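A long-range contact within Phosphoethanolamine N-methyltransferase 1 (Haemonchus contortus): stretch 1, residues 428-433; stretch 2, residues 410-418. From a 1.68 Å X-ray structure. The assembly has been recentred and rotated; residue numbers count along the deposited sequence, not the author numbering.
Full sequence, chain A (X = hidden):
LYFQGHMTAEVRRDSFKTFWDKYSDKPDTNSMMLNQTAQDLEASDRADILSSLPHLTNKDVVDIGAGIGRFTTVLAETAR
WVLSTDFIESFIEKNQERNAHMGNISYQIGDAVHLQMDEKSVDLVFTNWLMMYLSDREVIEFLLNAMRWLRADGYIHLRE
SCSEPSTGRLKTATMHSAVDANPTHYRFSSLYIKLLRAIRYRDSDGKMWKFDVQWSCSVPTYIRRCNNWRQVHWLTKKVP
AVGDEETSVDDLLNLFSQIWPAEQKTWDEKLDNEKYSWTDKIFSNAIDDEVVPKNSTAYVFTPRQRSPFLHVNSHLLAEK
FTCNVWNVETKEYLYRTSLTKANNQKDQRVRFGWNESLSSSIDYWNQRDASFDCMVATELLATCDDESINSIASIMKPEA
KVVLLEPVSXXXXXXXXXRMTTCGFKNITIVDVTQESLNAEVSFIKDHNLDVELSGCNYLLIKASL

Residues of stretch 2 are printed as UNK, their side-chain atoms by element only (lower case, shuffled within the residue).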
# COMPACT_ATOMS: atom_id res chain seq x y z
N ILE A 428 19.41 -9.62 -26.57
CA ILE A 428 18.00 -9.38 -26.81
C ILE A 428 17.47 -10.32 -27.89
O ILE A 428 18.03 -10.40 -28.98
CB ILE A 428 17.77 -7.95 -27.31
CG1 ILE A 428 18.17 -6.93 -26.24
CG2 ILE A 428 16.33 -7.75 -27.71
CD1 ILE A 428 18.22 -5.51 -26.75
N THR A 429 16.40 -11.04 -27.58
CA THR A 429 15.69 -11.82 -28.59
C THR A 429 14.24 -11.35 -28.59
O THR A 429 13.71 -10.96 -27.56
CB THR A 429 15.76 -13.33 -28.33
OG1 THR A 429 15.28 -13.63 -27.01
CG2 THR A 429 17.19 -13.81 -28.45
N ILE A 430 13.61 -11.36 -29.76
CA ILE A 430 12.24 -10.91 -29.88
C ILE A 430 11.42 -11.94 -30.65
O ILE A 430 11.77 -12.28 -31.78
CB ILE A 430 12.15 -9.57 -30.62
CG1 ILE A 430 12.98 -8.50 -29.91
CG2 ILE A 430 10.71 -9.13 -30.76
CD1 ILE A 430 12.96 -7.16 -30.60
N VAL A 431 10.35 -12.44 -30.05
CA VAL A 431 9.44 -13.37 -30.71
C VAL A 431 8.04 -12.78 -30.81
O VAL A 431 7.46 -12.35 -29.83
CB VAL A 431 9.37 -14.71 -29.95
CG1 VAL A 431 8.32 -15.63 -30.57
CG2 VAL A 431 10.72 -15.40 -29.94
N ASP A 432 7.49 -12.76 -32.03
CA ASP A 432 6.12 -12.35 -32.26
C ASP A 432 5.19 -13.42 -31.66
O ASP A 432 5.18 -14.57 -32.11
CB ASP A 432 5.89 -12.25 -33.77
CG ASP A 432 4.49 -11.78 -34.14
OD1 ASP A 432 3.62 -11.65 -33.26
OD2 ASP A 432 4.26 -11.56 -35.35
N VAL A 433 4.42 -13.04 -30.64
CA VAL A 433 3.44 -13.95 -30.04
C VAL A 433 1.99 -13.49 -30.23
O VAL A 433 1.13 -13.78 -29.41
CB VAL A 433 3.70 -14.21 -28.53
CG1 VAL A 433 4.95 -15.07 -28.33
CG2 VAL A 433 3.79 -12.91 -27.74
N UNK A 410 2.24 -1.84 -35.14
CA UNK A 410 3.20 -2.32 -36.11
C UNK A 410 4.38 -2.95 -35.40
O UNK A 410 4.81 -2.46 -34.35
N UNK A 411 4.91 -4.04 -35.93
CA UNK A 411 6.07 -4.68 -35.33
C UNK A 411 7.36 -4.08 -35.87
O UNK A 411 7.67 -4.22 -37.05
c UNK A 411 4.71 -8.26 -34.92
c UNK A 411 4.84 -6.78 -34.77
c UNK A 411 6.04 -6.19 -35.52
c UNK A 411 7.35 -6.81 -35.02
N UNK A 412 8.10 -3.42 -35.00
CA UNK A 412 9.34 -2.74 -35.36
C UNK A 412 10.48 -3.32 -34.53
O UNK A 412 10.90 -2.71 -33.55
o UNK A 412 10.02 0.77 -36.06
c UNK A 412 10.28 -0.42 -35.78
c UNK A 412 9.21 -1.24 -35.09
o UNK A 412 11.39 -0.95 -36.04
N UNK A 413 10.98 -4.49 -34.93
CA UNK A 413 11.96 -5.21 -34.12
C UNK A 413 13.30 -4.48 -33.97
O UNK A 413 13.89 -4.48 -32.90
c UNK A 413 12.17 -6.63 -34.65
o UNK A 413 12.06 -9.13 -35.80
c UNK A 413 11.17 -8.94 -34.94
c UNK A 413 10.96 -7.53 -34.42
o UNK A 413 10.45 -9.86 -34.49
N UNK A 414 13.75 -3.84 -35.05
CA UNK A 414 15.00 -3.09 -35.03
C UNK A 414 14.95 -1.97 -33.98
O UNK A 414 15.90 -1.74 -33.24
o UNK A 414 15.66 -3.53 -37.31
c UNK A 414 16.42 -1.47 -36.34
c UNK A 414 15.29 -2.48 -36.41
N UNK A 415 13.81 -1.29 -33.92
CA UNK A 415 13.64 -0.18 -33.00
C UNK A 415 13.57 -0.65 -31.55
O UNK A 415 14.14 -0.03 -30.66
c UNK A 415 12.38 0.59 -33.38
o UNK A 415 12.38 1.87 -32.81
N UNK A 416 12.85 -1.75 -31.32
CA UNK A 416 12.71 -2.32 -29.98
C UNK A 416 14.08 -2.70 -29.40
O UNK A 416 14.37 -2.42 -28.24
c UNK A 416 10.39 -3.14 -30.37
c UNK A 416 11.80 -3.55 -30.00
c UNK A 416 11.79 -4.24 -28.66
N UNK A 417 14.91 -3.32 -30.23
CA UNK A 417 16.26 -3.66 -29.82
C UNK A 417 17.04 -2.42 -29.44
O UNK A 417 17.77 -2.41 -28.46
c UNK A 417 16.76 -6.24 -32.66
c UNK A 417 16.27 -8.63 -32.32
c UNK A 417 16.97 -4.40 -30.97
n UNK A 417 17.18 -8.69 -31.36
n UNK A 417 15.57 -9.71 -32.64
n UNK A 417 16.05 -7.48 -32.96
c UNK A 417 16.25 -5.66 -31.37
N UNK A 418 16.87 -1.35 -30.21
CA UNK A 418 17.63 -0.14 -29.98
C UNK A 418 17.23 0.57 -28.68
O UNK A 418 18.09 1.12 -28.00
n UNK A 418 18.86 0.76 -34.70
o UNK A 418 17.88 2.35 -33.46
c UNK A 418 18.27 0.23 -32.42
c UNK A 418 18.32 1.20 -33.57
c UNK A 418 17.55 0.79 -31.19
O HOH W 1 11.80 -11.83 -34.28

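Position 410 has backbone atoms and nothing beyond CA. It touches nothing on stretch 1, and the bare backbone makes it Gly 410.

Position 411 carries four carbons, forked at the first, with one arm two carbons long. CA-to-CB points toward the strand, and the end of the long arm reaches the carboxylate of Asp 432. This is Ile 411, its CD1 lying 3.4 Å from Asp 432 OD2.

Position 412 has two carbons, the second bearing two oxygens, and points away from stretch 1. A short carboxylate means Asp 412. It sits at the N-cap, where Asp 412 OD1 accepts from the backbone N of position 415 at 3.2 Å, satisfying an amide at the start of the helix.

Position 413 shows three carbons, the third with two oxygens. It points toward the strand, and a carboxylate oxygen lies near Ile 430 CG2. One methylene longer than Asp 412, this is Glu 413. Its OE2 is 3.8 Å from Ile 430 CG2, and water 1 donates both to Glu 413 OE2 (2.4 Å) and to Ile 430 O (2.5 Å).

Position 414 has one carbon carrying an oxygen and a carbon, and faces away: Thr 414. Position 415, one carbon then one oxygen, also faces away and is Ser 415, whose N donates to the Asp 412 cap.

Position 416 has three carbons, forked at the first, and points toward the strand, where one branch carbon meets Ile 430 CD1. This is Val 416, with CG1 3.7 Å from Ile 430 CD1.

Position 417 carries three carbons, a nitrogen, then a carbon with two more nitrogens. Its CA-to-CB bond points sideways, yet the end comes nearer, a terminal nitrogen lying near Ile 428 O. The guanidinium makes it Arg 417, whose NH1 donates to Ile 428 O at 3.1 Å. That oxygen lies at the guanidinium edge, while Ile 430 CD1 covers one face.

Position 418 has three carbons, the third with one oxygen and one nitrogen. Its CA-to-CB bond points away and it makes no contact with stretch 1: Gln 418.

The contact follows the strand's alternation. Ile 428, Ile 430 and Asp 432 point toward stretch 2, Thr 429 and Val 431 away, and strand and helix run at 144°, nearer antiparallel than parallel. Ile 430 is the hub: its CD1 meets Glu 413 O, Val 416 CG1 and Arg 417 CG, each at 3.7 Å. The polar links fall on strand carbonyls, directly from Arg 417 to Ile 428 and through water from Glu 413 to Ile 430.

Stretch 2, residues 410-418: GIDETSVRQ
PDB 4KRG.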